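Long-range contacts in tRNA (cytosine(38)-C(5))-methyltransferase (Schizosaccharomyces pombe, PDB 6FDF), which methylates carbon 5 of cytosine 38 in the anticodon loop of tRNA(Asp) and, to a lower level, of tRNA(Glu), using S-adenosyl-L-methionine as methyl donor: residues A[15-25]-A[46-57]; A[78-86]-A[101-112]. All coordinates share one frame; numbering follows the deposited sequence.

Contact 1. Residues A[15-25]-A[46-57]; sequences ELYSGIGGMHY and ANEIYNLNHGKL. With SAH (S-adenosyl-L-homocysteine), chain E.
Tyr50 reaches from helix 44-54 into the glycine-rich turn of 15-25, and its hydroxyl is gripped twice. It donates to Glu15 OE2, 2.5 Å from Tyr50 OH, on the syn side but tilted 30° out of the carboxylate plane; it accepts from His24 ND1, 2.9 Å away and nearly in the imidazole plane. With CG anti to the backbone N (chi1 -171°), the phenol swings toward the turn, bringing Tyr50 CE2 within 3.4 Å of Gly21 CA. Packing here is tight: any side chain on Gly21 would run into Tyr50 and His54.

His54 lays one face on His24 in an offset stack, planes 11° apart, turns its edge to the face of Tyr25 (His54 CE1 3.4 Å from Tyr25 CZ), and puts CD2 over the centre of the Tyr50 ring. Packing is looser at the partly exposed Asn53, where a water joins Tyr25 OH to Asn53 OD1, also bonded to Glu297 N. Among buried residues, a second water links Ser18 OG, Gly19 O and Asn47 OD1, while Asn47 ND2 bonds to Asp41 O.

In this SAM-binding loop of the class I methyltransferase fold, Ile20 N donates to the homocysteine carboxylate, 3.0 Å from SAH OXT. The Glu15-Tyr50-His24 chain ties strand 11-16 and helix 22-29 to helix 44-54, and with a donor on each oxygen, His24 N meeting OE1, Glu15 is likely to be held as a carboxylate.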
loop_
_atom_site.group_PDB
_atom_site.type_symbol
_atom_site.label_atom_id
_atom_site.label_comp_id
_atom_site.label_asym_id
_atom_site.label_seq_id
_atom_site.Cartn_x
_atom_site.Cartn_y
_atom_site.Cartn_z
ATOM N N GLU A 15 -0.121 -13.798 4.932
ATOM C CA GLU A 15 -0.272 -12.491 4.288
ATOM C C GLU A 15 -1.768 -12.175 4.206
ATOM O O GLU A 15 -2.447 -12.565 3.257
ATOM C CB GLU A 15 0.407 -12.518 2.915
ATOM C CG GLU A 15 0.482 -11.199 2.175
ATOM C CD GLU A 15 1.202 -11.341 0.844
ATOM O OE1 GLU A 15 1.327 -10.325 0.125
ATOM O OE2 GLU A 15 1.643 -12.470 0.516
ATOM N N LEU A 16 -2.276 -11.476 5.220
ATOM C CA LEU A 16 -3.699 -11.168 5.321
ATOM C C LEU A 16 -4.020 -9.867 4.594
ATOM O O LEU A 16 -3.239 -8.910 4.649
ATOM C CB LEU A 16 -4.109 -11.050 6.788
ATOM C CG LEU A 16 -3.883 -12.301 7.639
ATOM C CD1 LEU A 16 -4.035 -11.989 9.116
ATOM C CD2 LEU A 16 -4.849 -13.393 7.210
ATOM N N TYR A 17 -5.195 -9.821 3.956
ATOM C CA TYR A 17 -5.582 -8.692 3.101
ATOM C C TYR A 17 -4.525 -8.488 2.011
ATOM O O TYR A 17 -3.955 -7.406 1.850
ATOM C CB TYR A 17 -5.773 -7.391 3.905
ATOM C CG TYR A 17 -6.612 -7.448 5.175
ATOM C CD1 TYR A 17 -6.031 -7.746 6.407
ATOM C CD2 TYR A 17 -7.970 -7.140 5.152
ATOM C CE1 TYR A 17 -6.784 -7.764 7.573
ATOM C CE2 TYR A 17 -8.735 -7.165 6.316
ATOM C CZ TYR A 17 -8.131 -7.470 7.522
ATOM O OH TYR A 17 -8.863 -7.465 8.682
ATOM N N SER A 18 -4.268 -9.566 1.265
ATOM C CA SER A 18 -3.057 -9.648 0.452
ATOM C C SER A 18 -3.101 -8.769 -0.795
ATOM O O SER A 18 -2.042 -8.365 -1.289
ATOM C CB SER A 18 -2.806 -11.093 0.037
ATOM O OG SER A 18 -4.016 -11.741 -0.317
ATOM N N GLY A 19 -4.285 -8.474 -1.324
ATOM C CA GLY A 19 -4.349 -7.629 -2.512
ATOM C C GLY A 19 -3.557 -8.242 -3.655
ATOM O O GLY A 19 -3.648 -9.444 -3.925
ATOM N N ILE A 20 -2.740 -7.426 -4.325
ATOM C CA ILE A 20 -1.927 -7.954 -5.417
ATOM C C ILE A 20 -0.546 -8.353 -4.907
ATOM O O ILE A 20 0.363 -8.623 -5.699
ATOM C CB ILE A 20 -1.815 -6.951 -6.579
ATOM C CG1 ILE A 20 -1.136 -5.659 -6.114
ATOM C CG2 ILE A 20 -3.183 -6.670 -7.184
ATOM C CD1 ILE A 20 -0.910 -4.655 -7.230
ATOM N N GLY A 21 -0.386 -8.444 -3.590
ATOM C CA GLY A 21 0.836 -8.998 -3.039
ATOM C C GLY A 21 1.958 -8.018 -2.784
ATOM O O GLY A 21 3.132 -8.412 -2.850
ATOM N N GLY A 22 1.638 -6.755 -2.494
ATOM C CA GLY A 22 2.678 -5.808 -2.123
ATOM C C GLY A 22 3.585 -6.329 -1.024
ATOM O O GLY A 22 4.804 -6.166 -1.091
ATOM N N MET A 23 3.003 -6.968 0.004
ATOM C CA MET A 23 3.814 -7.487 1.109
ATOM C C MET A 23 4.783 -8.560 0.632
ATOM O O MET A 23 5.938 -8.608 1.073
ATOM C CB MET A 23 2.924 -8.051 2.221
ATOM C CG MET A 23 2.047 -7.052 2.958
ATOM S SD MET A 23 3.027 -5.927 3.984
ATOM C CE MET A 23 1.718 -5.020 4.799
ATOM N N HIS A 24 4.329 -9.436 -0.269
ATOM C CA HIS A 24 5.209 -10.456 -0.821
ATOM C C HIS A 24 6.348 -9.815 -1.608
ATOM O O HIS A 24 7.507 -10.230 -1.491
ATOM C CB HIS A 24 4.387 -11.409 -1.693
ATOM C CG HIS A 24 5.093 -12.678 -2.068
ATOM N ND1 HIS A 24 4.409 -13.835 -2.381
ATOM C CD2 HIS A 24 6.409 -12.975 -2.194
ATOM C CE1 HIS A 24 5.273 -14.791 -2.676
ATOM N NE2 HIS A 24 6.493 -14.295 -2.573
ATOM N N TYR A 25 6.042 -8.781 -2.395
ATOM C CA TYR A 25 7.096 -8.098 -3.135
ATOM C C TYR A 25 8.092 -7.443 -2.189
ATOM O O TYR A 25 9.300 -7.440 -2.452
ATOM C CB TYR A 25 6.506 -7.051 -4.077
ATOM C CG TYR A 25 5.895 -7.613 -5.342
ATOM C CD1 TYR A 25 6.676 -8.270 -6.281
ATOM C CD2 TYR A 25 4.545 -7.431 -5.623
ATOM C CE1 TYR A 25 6.124 -8.765 -7.453
ATOM C CE2 TYR A 25 3.987 -7.920 -6.796
ATOM C CZ TYR A 25 4.780 -8.585 -7.702
ATOM O OH TYR A 25 4.226 -9.080 -8.861
ATOM N N ALA A 46 -8.077 -9.364 -7.200
ATOM C CA ALA A 46 -6.772 -9.282 -6.548
ATOM C C ALA A 46 -6.097 -10.645 -6.533
ATOM O O ALA A 46 -4.901 -10.770 -6.830
ATOM C CB ALA A 46 -6.925 -8.748 -5.125
ATOM N N ASN A 47 -6.854 -11.682 -6.166
ATOM C CA ASN A 47 -6.296 -13.028 -6.079
ATOM C C ASN A 47 -5.806 -13.516 -7.435
ATOM O O ASN A 47 -4.802 -14.234 -7.521
ATOM C CB ASN A 47 -7.346 -13.991 -5.527
ATOM C CG ASN A 47 -7.654 -13.739 -4.074
ATOM O OD1 ASN A 47 -6.900 -13.067 -3.381
ATOM N ND2 ASN A 47 -8.762 -14.292 -3.599
ATOM N N GLU A 48 -6.525 -13.163 -8.503
ATOM C CA GLU A 48 -6.094 -13.528 -9.848
ATOM C C GLU A 48 -4.729 -12.926 -10.170
ATOM O O GLU A 48 -3.834 -13.626 -10.663
ATOM C CB GLU A 48 -7.141 -13.089 -10.872
ATOM C CG GLU A 48 -6.817 -13.478 -12.301
ATOM C CD GLU A 48 -7.945 -13.145 -13.262
ATOM O OE1 GLU A 48 -7.708 -13.153 -14.486
ATOM O OE2 GLU A 48 -9.069 -12.869 -12.789
ATOM N N ILE A 49 -4.552 -11.627 -9.897
ATOM C CA ILE A 49 -3.247 -10.995 -10.091
ATOM C C ILE A 49 -2.214 -11.592 -9.144
ATOM O O ILE A 49 -1.076 -11.867 -9.544
ATOM C CB ILE A 49 -3.358 -9.467 -9.914
ATOM C CG1 ILE A 49 -4.353 -8.881 -10.922
ATOM C CG2 ILE A 49 -1.990 -8.797 -10.023
ATOM C CD1 ILE A 49 -3.951 -9.113 -12.358
ATOM N N TYR A 50 -2.595 -11.835 -7.887
ATOM C CA TYR A 50 -1.637 -12.386 -6.930
ATOM C C TYR A 50 -1.082 -13.712 -7.437
ATOM O O TYR A 50 0.137 -13.922 -7.486
ATOM C CB TYR A 50 -2.276 -12.561 -5.544
ATOM C CG TYR A 50 -1.255 -12.914 -4.473
ATOM C CD1 TYR A 50 -0.664 -14.180 -4.429
ATOM C CD2 TYR A 50 -0.868 -11.983 -3.519
ATOM C CE1 TYR A 50 0.289 -14.497 -3.468
ATOM C CE2 TYR A 50 0.072 -12.296 -2.546
ATOM C CZ TYR A 50 0.652 -13.550 -2.532
ATOM O OH TYR A 50 1.589 -13.857 -1.570
ATOM N N ASN A 51 -1.974 -14.624 -7.821
ATOM C CA ASN A 51 -1.551 -15.975 -8.171
ATOM C C ASN A 51 -0.786 -16.001 -9.487
ATOM O O ASN A 51 0.109 -16.837 -9.664
ATOM C CB ASN A 51 -2.771 -16.890 -8.221
ATOM C CG ASN A 51 -3.343 -17.149 -6.841
ATOM O OD1 ASN A 51 -2.609 -17.180 -5.857
ATOM N ND2 ASN A 51 -4.658 -17.331 -6.760
ATOM N N LEU A 52 -1.134 -15.112 -10.421
ATOM C CA LEU A 52 -0.420 -15.047 -11.688
ATOM C C LEU A 52 1.034 -14.638 -11.494
ATOM O O LEU A 52 1.915 -15.106 -12.228
ATOM C CB LEU A 52 -1.124 -14.067 -12.627
ATOM C CG LEU A 52 -0.404 -13.743 -13.935
ATOM C CD1 LEU A 52 -0.285 -14.986 -14.804
ATOM C CD2 LEU A 52 -1.113 -12.621 -14.680
ATOM N N ASN A 53 1.310 -13.800 -10.498
ATOM C CA ASN A 53 2.642 -13.244 -10.302
ATOM C C ASN A 53 3.459 -13.981 -9.248
ATOM O O ASN A 53 4.675 -14.116 -9.403
ATOM C CB ASN A 53 2.535 -11.759 -9.928
ATOM C CG ASN A 53 2.204 -10.883 -11.126
ATOM O OD1 ASN A 53 3.093 -10.433 -11.843
ATOM N ND2 ASN A 53 0.915 -10.630 -11.338
ATOM N N HIS A 54 2.826 -14.466 -8.179
ATOM C CA HIS A 54 3.542 -15.084 -7.069
ATOM C C HIS A 54 3.410 -16.597 -7.020
ATOM O O HIS A 54 4.124 -17.237 -6.240
ATOM C CB HIS A 54 3.052 -14.505 -5.731
ATOM C CG HIS A 54 3.198 -13.020 -5.615
ATOM N ND1 HIS A 54 4.423 -12.387 -5.596
ATOM C CD2 HIS A 54 2.269 -12.039 -5.523
ATOM C CE1 HIS A 54 4.242 -11.083 -5.488
ATOM N NE2 HIS A 54 2.944 -10.845 -5.442
ATOM N N GLY A 55 2.526 -17.183 -7.815
ATOM C CA GLY A 55 2.169 -18.572 -7.634
ATOM C C GLY A 55 0.859 -18.714 -6.879
ATOM O O GLY A 55 0.365 -17.781 -6.241
ATOM N N LYS A 56 0.280 -19.915 -6.957
ATOM C CA LYS A 56 -1.071 -20.144 -6.441
ATOM C C LYS A 56 -1.014 -20.235 -4.919
ATOM O O LYS A 56 -0.984 -21.314 -4.321
ATOM C CB LYS A 56 -1.679 -21.393 -7.065
ATOM C CG LYS A 56 -1.689 -21.345 -8.579
ATOM C CD LYS A 56 -2.339 -22.575 -9.176
ATOM C CE LYS A 56 -2.382 -22.482 -10.691
ATOM N NZ LYS A 56 -3.056 -23.668 -11.291
ATOM N N LEU A 57 -0.997 -19.060 -4.290
ATOM C CA LEU A 57 -0.974 -18.930 -2.841
ATOM C C LEU A 57 -2.170 -18.183 -2.268
ATOM O O LEU A 57 -2.427 -18.302 -1.063
ATOM C CB LEU A 57 0.308 -18.215 -2.385
ATOM C CG LEU A 57 1.623 -18.873 -2.812
ATOM C CD1 LEU A 57 2.798 -17.949 -2.480
ATOM C CD2 LEU A 57 1.779 -20.226 -2.133
HETATM N N SAH E . -2.008 -4.743 0.991
HETATM C CA SAH E . -2.543 -5.216 -0.267
HETATM C CB SAH E . -3.935 -4.641 -0.540
HETATM C CG SAH E . -4.663 -4.287 0.755
HETATM S SD SAH E . -6.109 -3.309 0.482
HETATM C C SAH E . -1.600 -4.884 -1.379
HETATM O O SAH E . -0.505 -4.356 -1.087
HETATM O OXT SAH E . -1.953 -5.168 -2.544
HETATM C "C5'" SAH E . -7.154 -4.233 1.551
HETATM C "C4'" SAH E . -7.469 -5.583 0.907
HETATM O "O4'" SAH E . -8.160 -6.357 1.870
HETATM C "C3'" SAH E . -8.353 -5.477 -0.335
HETATM O "O3'" SAH E . -7.765 -6.204 -1.413
HETATM C "C2'" SAH E . -9.655 -6.175 0.064
HETATM O "O2'" SAH E . -10.185 -6.975 -0.999
HETATM C "C1'" SAH E . -9.216 -7.052 1.231
HETATM N N9 SAH E . -10.252 -7.262 2.263
HETATM C C8 SAH E . -11.044 -6.332 2.835
HETATM N N7 SAH E . -11.870 -6.903 3.745
HETATM C C5 SAH E . -11.615 -8.225 3.772
HETATM C C6 SAH E . -12.125 -9.401 4.506
HETATM N N6 SAH E . -13.108 -9.271 5.424
HETATM N N1 SAH E . -11.569 -10.601 4.217
HETATM C C2 SAH E . -10.590 -10.740 3.305
HETATM N N3 SAH E . -10.078 -9.714 2.601
HETATM C C4 SAH E . -10.551 -8.454 2.785
HETATM O O HOH W 1 -4.414 -11.885 -2.977
HETATM O O HOH W 2 5.784 -10.352 -10.541
#

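Contact 2. Residues A[78-86]-A[101-112]. With SAH (S-adenosyl-L-homocysteine), chain E.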
loop_
_atom_site.group_PDB
_atom_site.type_symbol
_atom_site.label_atom_id
_atom_site.label_comp_id
_atom_site.label_asym_id
_atom_site.label_seq_id
_atom_site.Cartn_x
_atom_site.Cartn_y
_atom_site.Cartn_z
ATOM N N LEU A 78 5.370 -14.960 11.103
ATOM C CA LEU A 78 5.124 -13.564 10.760
ATOM C C LEU A 78 3.727 -13.457 10.169
ATOM O O LEU A 78 3.379 -14.220 9.262
ATOM C CB LEU A 78 6.158 -13.037 9.754
ATOM C CG LEU A 78 5.791 -11.709 9.076
ATOM C CD1 LEU A 78 5.756 -10.566 10.093
ATOM C CD2 LEU A 78 6.748 -11.373 7.938
ATOM N N TRP A 79 2.918 -12.548 10.702
ATOM C CA TRP A 79 1.654 -12.172 10.079
ATOM C C TRP A 79 1.779 -10.745 9.569
ATOM O O TRP A 79 2.208 -9.862 10.318
ATOM C CB TRP A 79 0.480 -12.217 11.060
ATOM C CG TRP A 79 0.138 -13.537 11.669
ATOM C CD1 TRP A 79 0.767 -14.736 11.477
ATOM C CD2 TRP A 79 -0.919 -13.780 12.593
ATOM N NE1 TRP A 79 0.150 -15.717 12.227
ATOM C CE2 TRP A 79 -0.888 -15.150 12.921
ATOM C CE3 TRP A 79 -1.902 -12.971 13.168
ATOM C CZ2 TRP A 79 -1.794 -15.723 13.806
ATOM C CZ3 TRP A 79 -2.804 -13.542 14.046
ATOM C CH2 TRP A 79 -2.741 -14.903 14.361
ATOM N N THR A 80 1.423 -10.521 8.306
ATOM C CA THR A 80 1.317 -9.167 7.771
ATOM C C THR A 80 -0.154 -8.860 7.514
ATOM O O THR A 80 -0.945 -9.756 7.200
ATOM C CB THR A 80 2.132 -8.993 6.480
ATOM O OG1 THR A 80 1.545 -9.761 5.415
ATOM C CG2 THR A 80 3.587 -9.409 6.692
ATOM N N MET A 81 -0.527 -7.588 7.635
ATOM C CA MET A 81 -1.918 -7.242 7.378
ATOM C C MET A 81 -2.031 -5.772 7.013
ATOM O O MET A 81 -1.323 -4.928 7.570
ATOM C CB MET A 81 -2.810 -7.560 8.590
ATOM C CG MET A 81 -2.348 -6.937 9.894
ATOM S SD MET A 81 -3.270 -7.557 11.320
ATOM C CE MET A 81 -2.380 -9.060 11.682
ATOM N N SER A 82 -2.933 -5.488 6.072
ATOM C CA SER A 82 -3.316 -4.123 5.710
ATOM C C SER A 82 -4.832 -4.074 5.849
ATOM O O SER A 82 -5.570 -4.140 4.855
ATOM C CB SER A 82 -2.841 -3.756 4.302
ATOM O OG SER A 82 -3.010 -2.365 4.057
ATOM N N PRO A 83 -5.336 -3.987 7.078
ATOM C CA PRO A 83 -6.767 -4.210 7.302
ATOM C C PRO A 83 -7.619 -3.049 6.816
ATOM O O PRO A 83 -7.139 -1.945 6.549
ATOM C CB PRO A 83 -6.870 -4.374 8.823
ATOM C CG PRO A 83 -5.667 -3.652 9.361
ATOM C CD PRO A 83 -4.584 -3.891 8.344
ATOM N N SER A 84 -8.909 -3.327 6.692
ATOM C CA SER A 84 -9.907 -2.344 6.285
ATOM C C SER A 84 -10.583 -1.873 7.565
ATOM O O SER A 84 -11.404 -2.588 8.145
ATOM C CB SER A 84 -10.905 -2.950 5.301
ATOM O OG SER A 84 -11.992 -2.070 5.068
ATOM N N CYS A 85 -10.227 -0.671 8.016
ATOM C CA CYS A 85 -10.723 -0.180 9.288
ATOM C C CYS A 85 -11.610 1.055 9.182
ATOM O O CYS A 85 -12.184 1.463 10.198
ATOM C CB CYS A 85 -9.542 0.090 10.234
ATOM S SG CYS A 85 -8.779 -1.475 10.775
ATOM N N GLN A 86 -11.747 1.655 7.994
ATOM C CA GLN A 86 -12.639 2.802 7.863
ATOM C C GLN A 86 -14.083 2.328 7.687
ATOM O O GLN A 86 -14.325 1.305 7.040
ATOM C CB GLN A 86 -12.231 3.671 6.673
ATOM C CG GLN A 86 -10.761 4.034 6.633
ATOM C CD GLN A 86 -10.500 5.315 5.867
ATOM O OE1 GLN A 86 -9.885 5.302 4.800
ATOM N NE2 GLN A 86 -10.969 6.433 6.409
ATOM N N ARG A 101 -17.070 -6.050 8.063
ATOM C CA ARG A 101 -16.182 -5.146 7.341
ATOM C C ARG A 101 -14.861 -5.002 8.074
ATOM O O ARG A 101 -13.862 -5.658 7.763
ATOM C CB ARG A 101 -16.816 -3.762 7.221
ATOM C CG ARG A 101 -18.216 -3.590 7.846
ATOM C CD ARG A 101 -18.228 -3.834 9.382
ATOM N NE ARG A 101 -19.327 -3.237 10.151
ATOM C CZ ARG A 101 -20.596 -3.095 9.763
ATOM N NH1 ARG A 101 -21.032 -3.536 8.589
ATOM N NH2 ARG A 101 -21.457 -2.519 10.589
ATOM N N SER A 102 -14.893 -4.118 9.075
ATOM C CA SER A 102 -13.817 -3.857 10.016
ATOM C C SER A 102 -13.971 -4.788 11.198
ATOM O O SER A 102 -13.181 -4.742 12.148
ATOM C CB SER A 102 -13.828 -2.393 10.464
ATOM O OG SER A 102 -12.761 -2.123 11.357
ATOM N N GLN A 103 -15.004 -5.624 11.118
ATOM C CA GLN A 103 -15.220 -6.744 12.013
ATOM C C GLN A 103 -14.108 -7.753 11.812
ATOM O O GLN A 103 -13.713 -8.449 12.753
ATOM C CB GLN A 103 -16.594 -7.365 11.746
ATOM C CG GLN A 103 -16.879 -8.657 12.489
ATOM C CD GLN A 103 -18.367 -8.875 12.726
ATOM O OE1 GLN A 103 -19.012 -9.650 12.019
ATOM N NE2 GLN A 103 -18.918 -8.182 13.717
ATOM N N ALA A 104 -13.633 -7.870 10.567
ATOM C CA ALA A 104 -12.517 -8.757 10.266
ATOM C C ALA A 104 -11.276 -8.397 11.076
ATOM O O ALA A 104 -10.600 -9.290 11.599
ATOM C CB ALA A 104 -12.198 -8.703 8.772
ATOM N N PHE A 105 -10.946 -7.106 11.198
ATOM C CA PHE A 105 -9.766 -6.774 11.996
ATOM C C PHE A 105 -10.007 -7.082 13.466
ATOM O O PHE A 105 -9.125 -7.619 14.146
ATOM C CB PHE A 105 -9.378 -5.305 11.805
ATOM C CG PHE A 105 -8.160 -4.887 12.603
ATOM C CD1 PHE A 105 -6.914 -5.439 12.336
ATOM C CD2 PHE A 105 -8.266 -3.937 13.611
ATOM C CE1 PHE A 105 -5.800 -5.065 13.064
ATOM C CE2 PHE A 105 -7.152 -3.546 14.341
ATOM C CZ PHE A 105 -5.916 -4.112 14.066
ATOM N N LEU A 106 -11.215 -6.803 13.961
ATOM C CA LEU A 106 -11.515 -7.107 15.353
ATOM C C LEU A 106 -11.564 -8.613 15.574
ATOM O O LEU A 106 -11.226 -9.092 16.664
ATOM C CB LEU A 106 -12.830 -6.453 15.768
ATOM C CG LEU A 106 -12.846 -4.932 15.593
ATOM C CD1 LEU A 106 -14.173 -4.333 16.045
ATOM C CD2 LEU A 106 -11.673 -4.298 16.335
ATOM N N ASN A 107 -11.949 -9.371 14.544
ATOM C CA ASN A 107 -11.903 -10.824 14.654
ATOM C C ASN A 107 -10.471 -11.308 14.831
ATOM O O ASN A 107 -10.211 -12.194 15.654
ATOM C CB ASN A 107 -12.547 -11.475 13.430
ATOM C CG ASN A 107 -12.557 -12.994 13.520
ATOM O OD1 ASN A 107 -13.194 -13.570 14.401
ATOM N ND2 ASN A 107 -11.849 -13.649 12.602
ATOM N N ILE A 108 -9.525 -10.731 14.081
ATOM C CA ILE A 108 -8.122 -11.098 14.270
ATOM C C ILE A 108 -7.717 -10.852 15.717
ATOM O O ILE A 108 -7.087 -11.701 16.358
ATOM C CB ILE A 108 -7.215 -10.329 13.293
ATOM C CG1 ILE A 108 -7.511 -10.730 11.845
ATOM C CG2 ILE A 108 -5.745 -10.599 13.604
ATOM C CD1 ILE A 108 -6.862 -9.811 10.824
ATOM N N LEU A 109 -8.065 -9.676 16.249
ATOM C CA LEU A 109 -7.667 -9.328 17.610
ATOM C C LEU A 109 -8.336 -10.226 18.643
ATOM O O LEU A 109 -7.743 -10.513 19.691
ATOM C CB LEU A 109 -8.008 -7.868 17.909
ATOM C CG LEU A 109 -7.402 -6.788 17.013
ATOM C CD1 LEU A 109 -7.820 -5.407 17.505
ATOM C CD2 LEU A 109 -5.890 -6.912 16.946
ATOM N N ASN A 110 -9.575 -10.654 18.376
ATOM C CA ASN A 110 -10.290 -11.539 19.289
ATOM C C ASN A 110 -9.771 -12.971 19.232
ATOM O O ASN A 110 -9.860 -13.700 20.228
ATOM C CB ASN A 110 -11.784 -11.525 18.966
ATOM C CG ASN A 110 -12.511 -10.366 19.615
ATOM O OD1 ASN A 110 -12.135 -9.905 20.692
ATOM N ND2 ASN A 110 -13.573 -9.898 18.966
ATOM N N VAL A 111 -9.251 -13.397 18.087
ATOM C CA VAL A 111 -8.806 -14.778 17.945
ATOM C C VAL A 111 -7.334 -14.953 18.317
ATOM O O VAL A 111 -6.947 -16.016 18.819
ATOM C CB VAL A 111 -9.087 -15.249 16.506
ATOM C CG1 VAL A 111 -8.393 -16.560 16.217
ATOM C CG2 VAL A 111 -10.596 -15.358 16.265
ATOM N N LEU A 112 -6.516 -13.916 18.121
ATOM C CA LEU A 112 -5.081 -13.990 18.397
ATOM C C LEU A 112 -4.735 -14.592 19.757
ATOM O O LEU A 112 -3.843 -15.453 19.808
ATOM C CB LEU A 112 -4.479 -12.586 18.245
ATOM C CG LEU A 112 -3.017 -12.392 18.643
ATOM C CD1 LEU A 112 -2.119 -13.217 17.748
ATOM C CD2 LEU A 112 -2.655 -10.908 18.569
HETATM N N SAH E . -2.008 -4.743 0.991
HETATM C CA SAH E . -2.543 -5.216 -0.267
HETATM C CB SAH E . -3.935 -4.641 -0.540
HETATM C CG SAH E . -4.663 -4.287 0.755
HETATM S SD SAH E . -6.109 -3.309 0.482
HETATM C C SAH E . -1.600 -4.884 -1.379
HETATM O O SAH E . -0.505 -4.356 -1.087
HETATM O OXT SAH E . -1.953 -5.168 -2.544
HETATM C "C5'" SAH E . -7.154 -4.233 1.551
HETATM C "C4'" SAH E . -7.469 -5.583 0.907
HETATM O "O4'" SAH E . -8.160 -6.357 1.870
HETATM C "C3'" SAH E . -8.353 -5.477 -0.335
HETATM O "O3'" SAH E . -7.765 -6.204 -1.413
HETATM C "C2'" SAH E . -9.655 -6.175 0.064
HETATM O "O2'" SAH E . -10.185 -6.975 -0.999
HETATM C "C1'" SAH E . -9.216 -7.052 1.231
HETATM N N9 SAH E . -10.252 -7.262 2.263
HETATM C C8 SAH E . -11.044 -6.332 2.835
HETATM N N7 SAH E . -11.870 -6.903 3.745
HETATM C C5 SAH E . -11.615 -8.225 3.772
HETATM C C6 SAH E . -12.125 -9.401 4.506
HETATM N N6 SAH E . -13.108 -9.271 5.424
HETATM N N1 SAH E . -11.569 -10.601 4.217
HETATM C C2 SAH E . -10.590 -10.740 3.305
HETATM N N3 SAH E . -10.078 -9.714 2.601
HETATM C C4 SAH E . -10.551 -8.454 2.785
HETATM O O HOH W 3 -10.672 -5.317 8.308
HETATM O O HOH W 4 -12.280 0.492 12.668
#
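Phe105 is the main bump of helix 103-111, and the hollow that takes it is lined by Met81, Pro83 and Cys85 of the strand and the loop after it. CG lies anti to the backbone N (chi1 180°), which carries the ring off the helix toward that loop. Pro83 CB lies 3.7 Å from Phe105 CD1, while Cys85 SG approaches obliquely, 3.8 Å from Phe105 CD2. Met81 SD meets the ring edge in its plane, a Met-aromatic contact with SD 4.0 Å from Phe105 CE1.

Farther along, Ile108 CG2 touches both Met81 CE and Trp79 CZ3, each at 4.2 Å, and Leu112 CD1 reaches the six-membered ring of the indole, 3.8 Å from Trp79 CZ3. At the other end the fit is polar: Ser102 CA makes a C-H...O contact of 3.3 Å with Ser84 O. Were Phe105 cut back to an alanine, a gap would probably open beside Pro83, and the Cys85 sulfur and Met81 SD would lose their contacts with the ring.

This is the first half of a beta-alpha-beta crossover. Apolar and sulfur-aromatic contacts thus line one side of the thiol of Cys85, the predicted catalytic nucleophile, while a water bonds to its backbone O and to Ser102 OG.

In the fold
Contact 1 closes before contact 2 opens along the chain, and their centres lie about 18 Å apart. They meet in the seven-stranded sheet, where strands 11-16 and 78-81 are parallel neighbours, probably joined by a backbone bond from Leu16 to Thr80. Tyr17 bridges them further, packing on Phe105 and Ala104 of helix 103-111. Both strands end at the cofactor: contact 1 supplies the turn around the homocysteine end of SAH, and contact 2 brings Ser82 to its amino group and Ala104 to its adenine. Such a Rossmann-like arrangement illustrates how loops at adjoining strand ends bring the bound cofactor and the predicted catalytic Cys85 into one site.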